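Local coordinates for protein putative TetR family transcriptional regulator (Streptomyces coelicolor A3, PDB 3BQY) that probably binds regulatory DNA through a helix-turn-helix motif and controls transcription, most likely as a repressor, at residues D72-L80 and G114-F124. Numbering follows the deposited sequence. Where two conformers were deposited one is given.
Sequences DWSERTARL and GLVGVLREAGF. With PO4 (phosphate ion), chain B.
Trp73 receives the edge of Phe124 on one face of its indole in a T-shaped pair, the six-membered rings 5.0 Å apart between centroids and their planes at 72°. CG of Trp73 sits between backbone N and carbonyl carbon (chi1 64°), which lays the indole back over Ser74 CB and turns its other face to Phe124. Its CE3 meets Leu119 CD2 at 3.6 Å, and its CB presses on Ala122 CB at 3.4 Å. Trimming Trp73 to an alanine is likely to open a gap beside Leu119 and leave the Phe124 edge without its aromatic face. Further along, Val118 wedges in with both methyls: CG1 lies 3.5 Å from Thr77 OG1, while CG2 packs over one face of the Arg76 guanidinium. Leu80 CD1 rests on Leu115 CA at 3.6 Å. No direct hydrogen bond joins the segments; a water links Arg76 NH2 to Glu121 OE1, and Arg76 NE also donates to Ala65 O. Thr77 OG1 donates to Trp73 O at 2.8 Å, from the face opposite Thr77 N. Trp73 NE1 donates to a phosphate ion, probably picked up from the crystallisation medium, which Arg207 also holds. Asp72 N-caps helix 73-89, and a Schellman motif at Gly123 ends helix 106-121, turning Phe124 back toward the indole. The axes of segments 73-80 and 114-121 approach to 9.6 Å and run nearly antiparallel (171°), a helix pair of the all-helical C-terminal domain of TetR-family regulators, packed against helices 126-151 and 188-206.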
loop_
_atom_site.group_PDB
_atom_site.type_symbol
_atom_site.label_atom_id
_atom_site.label_comp_id
_atom_site.label_asym_id
_atom_site.label_seq_id
_atom_site.Cartn_x
_atom_site.Cartn_y
_atom_site.Cartn_z
ATOM N N ASP A 72 -27.165 -3.922 1.088
ATOM C CA ASP A 72 -27.199 -2.805 0.141
ATOM C C ASP A 72 -25.817 -2.691 -0.540
ATOM O O ASP A 72 -24.904 -3.448 -0.215
ATOM C CB ASP A 72 -27.549 -1.517 0.893
ATOM C CG ASP A 72 -26.349 -0.954 1.664
ATOM O OD1 ASP A 72 -25.612 -1.748 2.263
ATOM O OD2 ASP A 72 -26.092 0.269 1.593
ATOM N N TRP A 73 -25.652 -1.738 -1.457
ATOM C CA TRP A 73 -24.405 -1.619 -2.202
ATOM C C TRP A 73 -23.190 -1.387 -1.255
ATOM O O TRP A 73 -22.072 -1.851 -1.548
ATOM C CB TRP A 73 -24.504 -0.481 -3.243
ATOM C CG TRP A 73 -24.686 0.872 -2.614
ATOM C CD1 TRP A 73 -25.875 1.512 -2.337
ATOM C CD2 TRP A 73 -23.641 1.738 -2.148
ATOM N NE1 TRP A 73 -25.622 2.750 -1.744
ATOM C CE2 TRP A 73 -24.262 2.897 -1.608
ATOM C CE3 TRP A 73 -22.222 1.649 -2.142
ATOM C CZ2 TRP A 73 -23.525 3.954 -1.052
ATOM C CZ3 TRP A 73 -21.494 2.705 -1.585
ATOM C CH2 TRP A 73 -22.154 3.839 -1.033
ATOM N N SER A 74 -23.391 -0.630 -0.168
ATOM C CA SER A 74 -22.268 -0.314 0.728
ATOM C C SER A 74 -21.833 -1.569 1.490
ATOM O O SER A 74 -20.620 -1.795 1.665
ATOM C CB SER A 74 -22.575 0.854 1.692
ATOM O OG SER A 74 -23.636 0.521 2.560
ATOM N N GLU A 75 -22.796 -2.381 1.930
ATOM C CA GLU A 75 -22.474 -3.656 2.578
ATOM C C GLU A 75 -21.788 -4.616 1.610
ATOM O O GLU A 75 -20.814 -5.276 1.964
ATOM C CB GLU A 75 -23.715 -4.335 3.182
ATOM C CG GLU A 75 -23.363 -5.505 4.107
ATOM C CD GLU A 75 -22.296 -5.123 5.129
ATOM O OE1 GLU A 75 -22.497 -4.104 5.823
ATOM O OE2 GLU A 75 -21.234 -5.797 5.192
ATOM N N ARG A 76 -22.261 -4.695 0.369
ATOM C CA ARG A 76 -21.606 -5.625 -0.570
ATOM C C ARG A 76 -20.188 -5.150 -0.938
ATOM O O ARG A 76 -19.268 -5.955 -1.099
ATOM C CB ARG A 76 -22.474 -5.826 -1.821
ATOM C CG ARG A 76 -23.820 -6.494 -1.448
ATOM C CD ARG A 76 -24.741 -6.530 -2.665
ATOM N NE ARG A 76 -24.231 -7.481 -3.672
ATOM C CZ ARG A 76 -24.302 -7.317 -4.997
ATOM N NH1 ARG A 76 -24.782 -6.201 -5.536
ATOM N NH2 ARG A 76 -23.845 -8.276 -5.796
ATOM N N THR A 77 -20.028 -3.847 -1.091
ATOM C CA THR A 77 -18.724 -3.283 -1.377
ATOM C C THR A 77 -17.784 -3.564 -0.187
ATOM O O THR A 77 -16.624 -3.961 -0.381
ATOM C CB THR A 77 -18.817 -1.777 -1.632
ATOM O OG1 THR A 77 -19.632 -1.540 -2.795
ATOM C CG2 THR A 77 -17.393 -1.187 -1.889
ATOM N N ALA A 78 -18.292 -3.363 1.027
ATOM C CA ALA A 78 -17.501 -3.647 2.235
ATOM C C ALA A 78 -17.098 -5.132 2.284
ATOM O O ALA A 78 -15.976 -5.439 2.666
ATOM C CB ALA A 78 -18.295 -3.272 3.509
ATOM N N ARG A 79 -18.010 -6.048 1.947
ATOM C CA ARG A 79 -17.671 -7.488 1.984
ATOM C C ARG A 79 -16.553 -7.833 1.009
ATOM O O ARG A 79 -15.693 -8.642 1.316
ATOM C CB ARG A 79 -18.894 -8.385 1.701
ATOM C CG ARG A 79 -19.866 -8.448 2.883
ATOM C CD ARG A 79 -20.671 -9.748 2.868
ATOM N NE ARG A 79 -21.409 -9.866 1.611
ATOM C CZ ARG A 79 -22.653 -9.442 1.419
ATOM N NH1 ARG A 79 -23.328 -8.868 2.407
ATOM N NH2 ARG A 79 -23.210 -9.591 0.226
ATOM N N LEU A 80 -16.572 -7.217 -0.167
ATOM C CA LEU A 80 -15.493 -7.411 -1.150
ATOM C C LEU A 80 -14.139 -6.937 -0.620
ATOM O O LEU A 80 -13.134 -7.638 -0.783
ATOM C CB LEU A 80 -15.810 -6.673 -2.445
ATOM C CG LEU A 80 -16.848 -7.335 -3.362
ATOM C CD1 LEU A 80 -17.285 -6.289 -4.365
ATOM C CD2 LEU A 80 -16.241 -8.570 -4.097
ATOM N N GLY A 114 -16.594 -7.083 -10.369
ATOM C CA GLY A 114 -17.681 -7.256 -9.410
ATOM C C GLY A 114 -17.857 -5.989 -8.590
ATOM O O GLY A 114 -18.985 -5.514 -8.416
ATOM N N LEU A 115 -16.750 -5.436 -8.089
ATOM C CA LEU A 115 -16.807 -4.193 -7.286
ATOM C C LEU A 115 -17.354 -3.010 -8.088
ATOM O O LEU A 115 -18.261 -2.299 -7.627
ATOM C CB LEU A 115 -15.428 -3.847 -6.690
ATOM C CG LEU A 115 -15.435 -2.773 -5.565
ATOM C CD1 LEU A 115 -14.150 -2.862 -4.685
ATOM C CD2 LEU A 115 -15.564 -1.385 -6.098
ATOM N N VAL A 116 -16.802 -2.784 -9.282
ATOM C CA VAL A 116 -17.307 -1.713 -10.148
ATOM C C VAL A 116 -18.804 -1.930 -10.466
ATOM O O VAL A 116 -19.598 -0.968 -10.462
ATOM C CB VAL A 116 -16.458 -1.602 -11.462
ATOM C CG1 VAL A 116 -17.078 -0.568 -12.432
ATOM C CG2 VAL A 116 -14.973 -1.233 -11.144
ATOM N N GLY A 117 -19.185 -3.188 -10.747
ATOM C CA GLY A 117 -20.583 -3.540 -11.029
ATOM C C GLY A 117 -21.535 -3.229 -9.881
ATOM O O GLY A 117 -22.637 -2.719 -10.072
ATOM N N VAL A 118 -21.118 -3.547 -8.671
ATOM C CA VAL A 118 -21.959 -3.242 -7.494
ATOM C C VAL A 118 -22.291 -1.741 -7.459
ATOM O O VAL A 118 -23.441 -1.354 -7.261
ATOM C CB VAL A 118 -21.227 -3.674 -6.196
ATOM C CG1 VAL A 118 -21.885 -3.052 -4.942
ATOM C CG2 VAL A 118 -21.250 -5.216 -6.108
ATOM N N LEU A 119 -21.274 -0.907 -7.653
ATOM C CA LEU A 119 -21.454 0.564 -7.630
ATOM C C LEU A 119 -22.267 1.063 -8.814
ATOM O O LEU A 119 -23.219 1.846 -8.626
ATOM C CB LEU A 119 -20.078 1.272 -7.575
ATOM C CG LEU A 119 -19.329 0.856 -6.290
ATOM C CD1 LEU A 119 -17.914 1.527 -6.280
ATOM C CD2 LEU A 119 -20.107 1.240 -4.999
ATOM N N ARG A 120 -21.925 0.634 -10.027
ATOM C CA ARG A 120 -22.717 1.074 -11.186
ATOM C C ARG A 120 -24.200 0.709 -11.029
ATOM O O ARG A 120 -25.091 1.509 -11.319
ATOM C CB ARG A 120 -22.148 0.497 -12.493
ATOM C CG ARG A 120 -20.752 1.086 -12.862
ATOM C CD ARG A 120 -20.240 0.483 -14.185
ATOM N NE ARG A 120 -20.812 1.168 -15.361
ATOM C CZ ARG A 120 -21.349 0.559 -16.427
ATOM N NH1 ARG A 120 -21.408 -0.769 -16.499
ATOM N NH2 ARG A 120 -21.802 1.293 -17.451
ATOM N N GLU A 121 -24.468 -0.526 -10.590
ATOM C CA GLU A 121 -25.855 -1.005 -10.436
ATOM C C GLU A 121 -26.599 -0.322 -9.305
ATOM O O GLU A 121 -27.837 -0.381 -9.254
ATOM C CB GLU A 121 -25.870 -2.525 -10.245
ATOM C CG GLU A 121 -25.419 -3.190 -11.564
ATOM C CD GLU A 121 -25.181 -4.678 -11.465
ATOM O OE1 GLU A 121 -25.492 -5.272 -10.411
ATOM O OE2 GLU A 121 -24.655 -5.245 -12.450
ATOM N N ALA A 122 -25.857 0.354 -8.437
ATOM C CA ALA A 122 -26.444 1.114 -7.325
ATOM C C ALA A 122 -26.585 2.601 -7.660
ATOM O O ALA A 122 -27.002 3.394 -6.813
ATOM C CB ALA A 122 -25.584 0.949 -6.075
ATOM N N GLY A 123 -26.241 2.981 -8.890
ATOM C CA GLY A 123 -26.496 4.356 -9.337
ATOM C C GLY A 123 -25.249 5.221 -9.421
ATOM O O GLY A 123 -25.351 6.419 -9.684
ATOM N N PHE A 124 -24.072 4.641 -9.235
ATOM C CA PHE A 124 -22.838 5.416 -9.491
ATOM C C PHE A 124 -22.519 5.485 -10.977
ATOM O O PHE A 124 -22.647 4.470 -11.686
ATOM C CB PHE A 124 -21.647 4.825 -8.753
ATOM C CG PHE A 124 -21.749 4.984 -7.269
ATOM C CD1 PHE A 124 -22.438 4.041 -6.497
ATOM C CD2 PHE A 124 -21.203 6.103 -6.647
ATOM C CE1 PHE A 124 -22.562 4.211 -5.098
ATOM C CE2 PHE A 124 -21.338 6.285 -5.260
ATOM C CZ PHE A 124 -22.009 5.326 -4.497
HETATM P P PO4 B . -29.459 2.727 -1.693
HETATM O O1 PO4 B . -28.379 3.426 -0.890
HETATM O O2 PO4 B . -29.637 1.316 -1.167
HETATM O O3 PO4 B . -30.743 3.531 -1.556
HETATM O O4 PO4 B . -29.086 2.677 -3.169
HETATM O O HOH W 1 -23.843 -6.785 -8.546
#